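Local coordinates for uncharacterized protein conserved in bacteria (Streptococcus suis, PDB 4FZ4) that probably binds glycosaminoglycans on host cells, as a domain of a streptococcal surface antigen that mediates host cell attachment, at residues 98-101 / 102-106; 119-122 / 123-127; 136-139 / 140-144. All coordinates share one frame; numbering follows the deposited sequence.

Contact 1 (98-101 / 102-106); sequences GDNT and IEEEY
The carboxylate of D99 reaches forward over the first turn of helix 100-110 and takes the backbone N-H of I102: N of I102 lies 3.1 Å from OD2 of D99, with an N-H...O angle of 165° and the donor met nearly along the C-O axis. D99 holds the N-cap position, and CG set anti to its backbone N (chi1 180°) is what swings OD2 to that N-H. The bond belongs to the more tightly packed half of the contact. I102 crosses the D99 side chain at about a right angle, its CG1 pressed to 3.0 Å from OD2 of D99, and its aliphatic end continues inward onto V89 and R93 of helix 66-95. The other oxygen, OD1, faces R144 of helix 123-152 in a salt bridge.

The outer half faces solvent: N100 and E104 are exposed. E104 runs extended back along the turn until its OE1 lies 3.2 Å from CB of N100, the amide and carboxylate planes turned 33° apart; the two side chains touch there by van der Waals contact. N100 itself sends ND2 only weakly to O of G98, at 3.2 Å. The i to i+4 backbone bonds of the helix follow, with N of E104 donating to O of N100 at 2.7 Å and N of E105 to O of T101 at 2.9 Å. A side-chain acceptor on the third N-H beyond it is the signature of an Asp N-cap opening an alpha helix.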
loop_
_atom_site.group_PDB
_atom_site.type_symbol
_atom_site.label_atom_id
_atom_site.label_comp_id
_atom_site.label_asym_id
_atom_site.label_seq_id
_atom_site.Cartn_x
_atom_site.Cartn_y
_atom_site.Cartn_z
ATOM N N GLY A 98 1.127 -22.527 -6.915
ATOM C CA GLY A 98 1.438 -22.962 -8.260
ATOM C C GLY A 98 0.700 -22.218 -9.352
ATOM O O GLY A 98 1.331 -21.773 -10.309
ATOM N N ASP A 99 -0.619 -22.082 -9.216
ATOM C CA ASP A 99 -1.421 -21.389 -10.224
ATOM C C ASP A 99 -0.578 -20.321 -10.894
ATOM O O ASP A 99 -0.156 -19.363 -10.253
ATOM C CB ASP A 99 -2.650 -20.729 -9.605
ATOM C CG ASP A 99 -3.489 -19.995 -10.640
ATOM O OD1 ASP A 99 -4.238 -20.649 -11.395
ATOM O OD2 ASP A 99 -3.381 -18.758 -10.713
ATOM N N ASN A 100 -0.339 -20.494 -12.187
ATOM C CA ASN A 100 0.481 -19.570 -12.947
ATOM C C ASN A 100 0.007 -18.127 -12.946
ATOM O O ASN A 100 0.750 -17.232 -12.546
ATOM C CB ASN A 100 0.628 -20.071 -14.383
ATOM C CG ASN A 100 1.609 -21.230 -14.494
ATOM O OD1 ASN A 100 1.772 -21.822 -15.560
ATOM N ND2 ASN A 100 2.273 -21.551 -13.389
ATOM N N THR A 101 -1.225 -17.900 -13.387
ATOM C CA THR A 101 -1.774 -16.552 -13.447
ATOM C C THR A 101 -1.432 -15.690 -12.219
ATOM O O THR A 101 -0.914 -14.580 -12.360
ATOM C CB THR A 101 -3.287 -16.612 -13.632
ATOM O OG1 THR A 101 -3.588 -17.535 -14.690
ATOM C CG2 THR A 101 -3.840 -15.230 -13.992
ATOM N N ILE A 102 -1.690 -16.208 -11.021
ATOM C CA ILE A 102 -1.399 -15.460 -9.798
ATOM C C ILE A 102 0.091 -15.146 -9.668
ATOM O O ILE A 102 0.478 -14.006 -9.374
ATOM C CB ILE A 102 -1.843 -16.236 -8.535
ATOM C CG1 ILE A 102 -3.338 -16.565 -8.611
ATOM C CG2 ILE A 102 -1.553 -15.397 -7.292
ATOM C CD1 ILE A 102 -3.861 -17.355 -7.414
ATOM N N GLU A 103 0.923 -16.160 -9.890
ATOM C CA GLU A 103 2.367 -15.998 -9.791
ATOM C C GLU A 103 2.870 -14.998 -10.829
ATOM O O GLU A 103 3.732 -14.173 -10.540
ATOM C CB GLU A 103 3.067 -17.340 -10.009
ATOM C CG GLU A 103 2.410 -18.538 -9.324
ATOM C CD GLU A 103 2.223 -18.355 -7.825
ATOM O OE1 GLU A 103 3.189 -17.931 -7.155
ATOM O OE2 GLU A 103 1.112 -18.649 -7.319
ATOM N N GLU A 104 2.310 -15.071 -12.032
ATOM C CA GLU A 104 2.704 -14.196 -13.133
ATOM C C GLU A 104 2.298 -12.736 -12.947
ATOM O O GLU A 104 3.110 -11.833 -13.180
ATOM C CB GLU A 104 2.114 -14.719 -14.445
ATOM C CG GLU A 104 2.560 -16.126 -14.806
ATOM C CD GLU A 104 1.666 -16.775 -15.845
ATOM O OE1 GLU A 104 1.980 -17.906 -16.275
ATOM O OE2 GLU A 104 0.646 -16.158 -16.225
ATOM N N GLU A 105 1.045 -12.500 -12.551
ATOM C CA GLU A 105 0.570 -11.133 -12.346
ATOM C C GLU A 105 1.401 -10.525 -11.218
ATOM O O GLU A 105 1.924 -9.420 -11.335
ATOM C CB GLU A 105 -0.918 -11.129 -11.973
ATOM C CG GLU A 105 -1.857 -11.631 -13.073
ATOM C CD GLU A 105 -2.175 -10.586 -14.124
ATOM O OE1 GLU A 105 -1.495 -9.540 -14.162
ATOM O OE2 GLU A 105 -3.107 -10.816 -14.925
ATOM N N TYR A 106 1.537 -11.276 -10.137
ATOM C CA TYR A 106 2.306 -10.829 -8.985
ATOM C C TYR A 106 3.736 -10.427 -9.361
ATOM O O TYR A 106 4.163 -9.304 -9.099
ATOM C CB TYR A 106 2.347 -11.943 -7.940
ATOM C CG TYR A 106 3.290 -11.655 -6.800
ATOM C CD1 TYR A 106 3.078 -10.566 -5.957
ATOM C CD2 TYR A 106 4.414 -12.447 -6.581
ATOM C CE1 TYR A 106 3.959 -10.271 -4.932
ATOM C CE2 TYR A 106 5.308 -12.157 -5.551
ATOM C CZ TYR A 106 5.075 -11.069 -4.736
ATOM O OH TYR A 106 5.961 -10.762 -3.730
#

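Contact 2 (119-122 / 123-127); sequences ASQE and GATLR
Q121 and E122 meet T125 and L126 at the loop-to-helix junction that forms the N-terminal end of helix 123-152, where the incoming loop lies against the opening turn.

Of the backbone hydrogen bonds, N of L126 donates to O of E122 at 3.1 Å, and the bond is fairly straight at the hydrogen. The acceptor side is less regular: the donor stands 65° out of the carbonyl plane, above the carbonyl and away from its lone pairs. G123, at positive phi, carries the chain between the loop and the turn, a backbone setting that favours glycine. Its N-H is taken by OD1 of D75 in helix 66-95, which ties the junction to that helix.

Among the charged groups, E122 extends away from the turn toward helix 66-95, where its carboxylate comes near that of D75; two like charges so close could raise the proton affinity of one of them. The backbone of E122 stays in the contact, since CB of L126 packs 3.6 Å from C of E122. The L126 side chain also rests on D75 and Y78 of helix 66-95.

Apolar packing involves the side chain of Q121 more than that of E122. Q121 has CG anti to the carbonyl carbon (chi1 -59°) and an extended chain, which lays its methylenes against the turn. CB of Q121 lies 4.2 Å from CB of L126, while CG of Q121 lies 4.0 Å from CG2 of T125, the two side chains crossing at about a right angle. At the far end of the glutamine the amide comes close to the helix backbone, with NE2 of Q121 3.7 Å from O of T125.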
loop_
_atom_site.group_PDB
_atom_site.type_symbol
_atom_site.label_atom_id
_atom_site.label_comp_id
_atom_site.label_asym_id
_atom_site.label_seq_id
_atom_site.Cartn_x
_atom_site.Cartn_y
_atom_site.Cartn_z
ATOM N N ALA A 119 9.916 2.414 -3.829
ATOM C CA ALA A 119 10.804 3.053 -2.861
ATOM C C ALA A 119 11.337 4.340 -3.489
ATOM O O ALA A 119 11.617 5.316 -2.803
ATOM C CB ALA A 119 11.965 2.117 -2.507
ATOM N N SER A 120 11.450 4.335 -4.810
ATOM C CA SER A 120 11.961 5.486 -5.536
ATOM C C SER A 120 10.849 6.363 -6.105
ATOM O O SER A 120 11.121 7.342 -6.801
ATOM C CB SER A 120 12.860 5.005 -6.676
ATOM O OG SER A 120 12.177 4.060 -7.488
ATOM N N GLN A 121 9.600 6.022 -5.804
ATOM C CA GLN A 121 8.477 6.785 -6.328
ATOM C C GLN A 121 7.742 7.665 -5.323
ATOM O O GLN A 121 7.634 7.349 -4.134
ATOM C CB GLN A 121 7.500 5.839 -7.024
ATOM C CG GLN A 121 8.152 5.066 -8.167
ATOM C CD GLN A 121 7.234 4.038 -8.783
ATOM O OE1 GLN A 121 7.680 3.149 -9.505
ATOM N NE2 GLN A 121 5.943 4.157 -8.511
ATOM N N GLU A 122 7.231 8.778 -5.834
ATOM C CA GLU A 122 6.525 9.751 -5.030
ATOM C C GLU A 122 5.518 10.503 -5.904
ATOM O O GLU A 122 5.526 10.373 -7.127
ATOM C CB GLU A 122 7.568 10.700 -4.426
ATOM C CG GLU A 122 7.046 11.914 -3.696
ATOM C CD GLU A 122 8.038 12.426 -2.660
ATOM O OE1 GLU A 122 9.260 12.301 -2.890
ATOM O OE2 GLU A 122 7.594 12.956 -1.617
ATOM N N GLY A 123 4.636 11.264 -5.268
ATOM C CA GLY A 123 3.656 12.045 -6.007
ATOM C C GLY A 123 2.825 11.337 -7.067
ATOM O O GLY A 123 2.316 10.242 -6.840
ATOM N N ALA A 124 2.685 11.975 -8.228
ATOM C CA ALA A 124 1.899 11.427 -9.332
ATOM C C ALA A 124 2.455 10.107 -9.854
ATOM O O ALA A 124 1.700 9.227 -10.255
ATOM C CB ALA A 124 1.805 12.453 -10.480
ATOM N N THR A 125 3.775 9.973 -9.866
ATOM C CA THR A 125 4.389 8.748 -10.343
ATOM C C THR A 125 3.916 7.619 -9.456
ATOM O O THR A 125 3.546 6.545 -9.928
ATOM C CB THR A 125 5.914 8.804 -10.237
ATOM O OG1 THR A 125 6.404 9.951 -10.942
ATOM C CG2 THR A 125 6.522 7.543 -10.819
ATOM N N LEU A 126 3.922 7.876 -8.152
ATOM C CA LEU A 126 3.512 6.865 -7.186
ATOM C C LEU A 126 2.047 6.483 -7.320
ATOM O O LEU A 126 1.725 5.299 -7.422
ATOM C CB LEU A 126 3.809 7.351 -5.763
ATOM C CG LEU A 126 3.258 6.514 -4.609
ATOM C CD1 LEU A 126 3.648 5.056 -4.768
ATOM C CD2 LEU A 126 3.783 7.090 -3.316
ATOM N N ARG A 127 1.152 7.464 -7.327
ATOM C CA ARG A 127 -0.265 7.137 -7.461
ATOM C C ARG A 127 -0.575 6.448 -8.783
ATOM O O ARG A 127 -1.429 5.558 -8.849
ATOM C CB ARG A 127 -1.154 8.384 -7.298
ATOM C CG ARG A 127 -0.624 9.676 -7.894
ATOM C CD ARG A 127 -1.690 10.784 -7.802
ATOM N NE ARG A 127 -1.124 12.127 -7.967
ATOM C CZ ARG A 127 -0.587 12.848 -6.983
ATOM N NH1 ARG A 127 -0.546 12.362 -5.744
ATOM N NH2 ARG A 127 -0.067 14.046 -7.239
#

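Contact 3 (136-139 / 140-144); sequences EAMG and RIKQR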
loop_
_atom_site.group_PDB
_atom_site.type_symbol
_atom_site.label_atom_id
_atom_site.label_comp_id
_atom_site.label_asym_id
_atom_site.label_seq_id
_atom_site.Cartn_x
_atom_site.Cartn_y
_atom_site.Cartn_z
ATOM N N GLU A 136 -4.767 -2.838 -11.426
ATOM C CA GLU A 136 -5.196 -3.640 -12.562
ATOM C C GLU A 136 -4.847 -5.103 -12.303
ATOM O O GLU A 136 -5.704 -5.975 -12.374
ATOM C CB GLU A 136 -4.481 -3.190 -13.841
ATOM C CG GLU A 136 -4.604 -1.710 -14.170
ATOM C CD GLU A 136 -5.880 -1.369 -14.896
ATOM O OE1 GLU A 136 -6.918 -1.988 -14.586
ATOM O OE2 GLU A 136 -5.844 -0.471 -15.766
ATOM N N ALA A 137 -3.577 -5.359 -11.999
ATOM C CA ALA A 137 -3.103 -6.717 -11.757
ATOM C C ALA A 137 -3.821 -7.363 -10.578
ATOM O O ALA A 137 -4.058 -8.572 -10.569
ATOM C CB ALA A 137 -1.600 -6.704 -11.523
ATOM N N MET A 138 -4.165 -6.554 -9.586
ATOM C CA MET A 138 -4.865 -7.052 -8.416
ATOM C C MET A 138 -6.252 -7.530 -8.856
ATOM O O MET A 138 -6.743 -8.569 -8.407
ATOM C CB MET A 138 -4.997 -5.937 -7.385
ATOM C CG MET A 138 -5.150 -6.433 -5.971
ATOM S SD MET A 138 -3.767 -7.483 -5.493
ATOM C CE MET A 138 -4.569 -8.497 -4.306
ATOM N N GLY A 139 -6.874 -6.762 -9.750
ATOM C CA GLY A 139 -8.185 -7.126 -10.250
ATOM C C GLY A 139 -8.157 -8.429 -11.029
ATOM O O GLY A 139 -9.004 -9.302 -10.843
ATOM N N ARG A 140 -7.175 -8.573 -11.906
ATOM C CA ARG A 140 -7.070 -9.786 -12.699
ATOM C C ARG A 140 -6.811 -10.974 -11.783
ATOM O O ARG A 140 -7.392 -12.040 -11.949
ATOM C CB ARG A 140 -5.957 -9.636 -13.740
ATOM C CG ARG A 140 -6.276 -8.565 -14.802
ATOM C CD ARG A 140 -5.323 -8.655 -16.002
ATOM N NE ARG A 140 -3.949 -8.315 -15.635
ATOM C CZ ARG A 140 -3.460 -7.074 -15.620
ATOM N NH1 ARG A 140 -4.226 -6.048 -15.963
ATOM N NH2 ARG A 140 -2.206 -6.861 -15.237
ATOM N N ILE A 141 -5.945 -10.783 -10.799
ATOM C CA ILE A 141 -5.658 -11.854 -9.865
ATOM C C ILE A 141 -6.967 -12.305 -9.208
ATOM O O ILE A 141 -7.219 -13.501 -9.056
ATOM C CB ILE A 141 -4.656 -11.385 -8.791
ATOM C CG1 ILE A 141 -3.258 -11.327 -9.398
ATOM C CG2 ILE A 141 -4.698 -12.303 -7.581
ATOM C CD1 ILE A 141 -2.159 -11.053 -8.388
ATOM N N LYS A 142 -7.807 -11.340 -8.843
ATOM C CA LYS A 142 -9.074 -11.652 -8.206
ATOM C C LYS A 142 -10.073 -12.374 -9.106
ATOM O O LYS A 142 -10.922 -13.132 -8.620
ATOM C CB LYS A 142 -9.687 -10.387 -7.601
ATOM C CG LYS A 142 -8.980 -9.988 -6.313
ATOM C CD LYS A 142 -9.558 -8.748 -5.671
ATOM C CE LYS A 142 -8.859 -8.437 -4.344
ATOM N NZ LYS A 142 -9.277 -7.092 -3.821
ATOM N N GLN A 143 -9.983 -12.146 -10.411
ATOM C CA GLN A 143 -10.863 -12.849 -11.334
ATOM C C GLN A 143 -10.428 -14.309 -11.312
ATOM O O GLN A 143 -11.257 -15.209 -11.319
ATOM C CB GLN A 143 -10.717 -12.313 -12.751
ATOM C CG GLN A 143 -11.334 -10.957 -12.963
ATOM C CD GLN A 143 -11.779 -10.760 -14.399
ATOM O OE1 GLN A 143 -11.081 -11.154 -15.338
ATOM N NE2 GLN A 143 -12.945 -10.143 -14.580
ATOM N N ARG A 144 -9.114 -14.529 -11.286
ATOM C CA ARG A 144 -8.551 -15.877 -11.256
ATOM C C ARG A 144 -9.124 -16.608 -10.054
ATOM O O ARG A 144 -9.808 -17.624 -10.182
ATOM C CB ARG A 144 -7.029 -15.801 -11.116
ATOM C CG ARG A 144 -6.249 -16.692 -12.058
ATOM C CD ARG A 144 -6.512 -18.171 -11.851
ATOM N NE ARG A 144 -7.485 -18.696 -12.800
ATOM C CZ ARG A 144 -7.615 -19.985 -13.095
ATOM N NH1 ARG A 144 -6.827 -20.880 -12.511
ATOM N NH2 ARG A 144 -8.527 -20.381 -13.973
#
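E136 meets R140 one turn further along helix 123-152 through both backbone and side chain. N of R140 donates to O of E136 at 3.0 Å, and the arginine then bends at chi3 (-66°) to bring its guanidinium back beside the turn it came from. NH1 of R140 reaches CB of E136 at 3.6 Å, so it is the methylene that is touched; the carboxylate is turned elsewhere, with OE1 of E136 5.1 Å from NH1 of R140. Opposite charges at that separation may still attract weakly.

A137 comes next and lies under the same guanidinium. One face of the R140 group lies over CA of A137, which stands 3.6 Å from the guanidinium plane and is offset toward the rim, and NH2 of R140 is 3.8 Å from CB of A137. O of A137 is also the acceptor for N of I141, and CG1 of I141 packs beside that oxygen at 3.1 Å.

M138 accepts through its O from N of K142. The two side chains leave the helix separately and converge at their ends, CE of M138 lying 4.3 Å from CE of K142. G139 closes the series: N of Q143 donates to O of G139 at 3.0 Å, and the bond is more bent, 139° at the hydrogen.

These four backbone bonds are the i to i+4 ladder of an alpha helix, and its sides face different neighbours. M138 packs on Y85, Q88 and V89 of helix 66-95, and I141 on L92 there. A137 and R140 turn to H109 of helix 100-110, the helix whose E105 holds the R140 guanidinium.

How the contacts relate
Along the chain the three contacts come in series: contact 1 at the start of helix 100-110, contact 2 at the start of helix 123-152, and contact 3 further along that same helix. Contacts 1 and 3, with centres 10 Å apart, touch directly. NE of R140 lies 2.7 Å from OE2 of E105 and NH1 of R144 lies 2.8 Å from OD1 of D99, so two salt bridges join the short helix to the long one; T101 packs on R144 and E105 on I141. Contact 2 stands apart, its centre 25 Å from contact 1 and 22 Å from contact 3. All three have side chains on helix 66-95, a shared neighbour within this all-helical, probably glycosaminoglycan-binding domain.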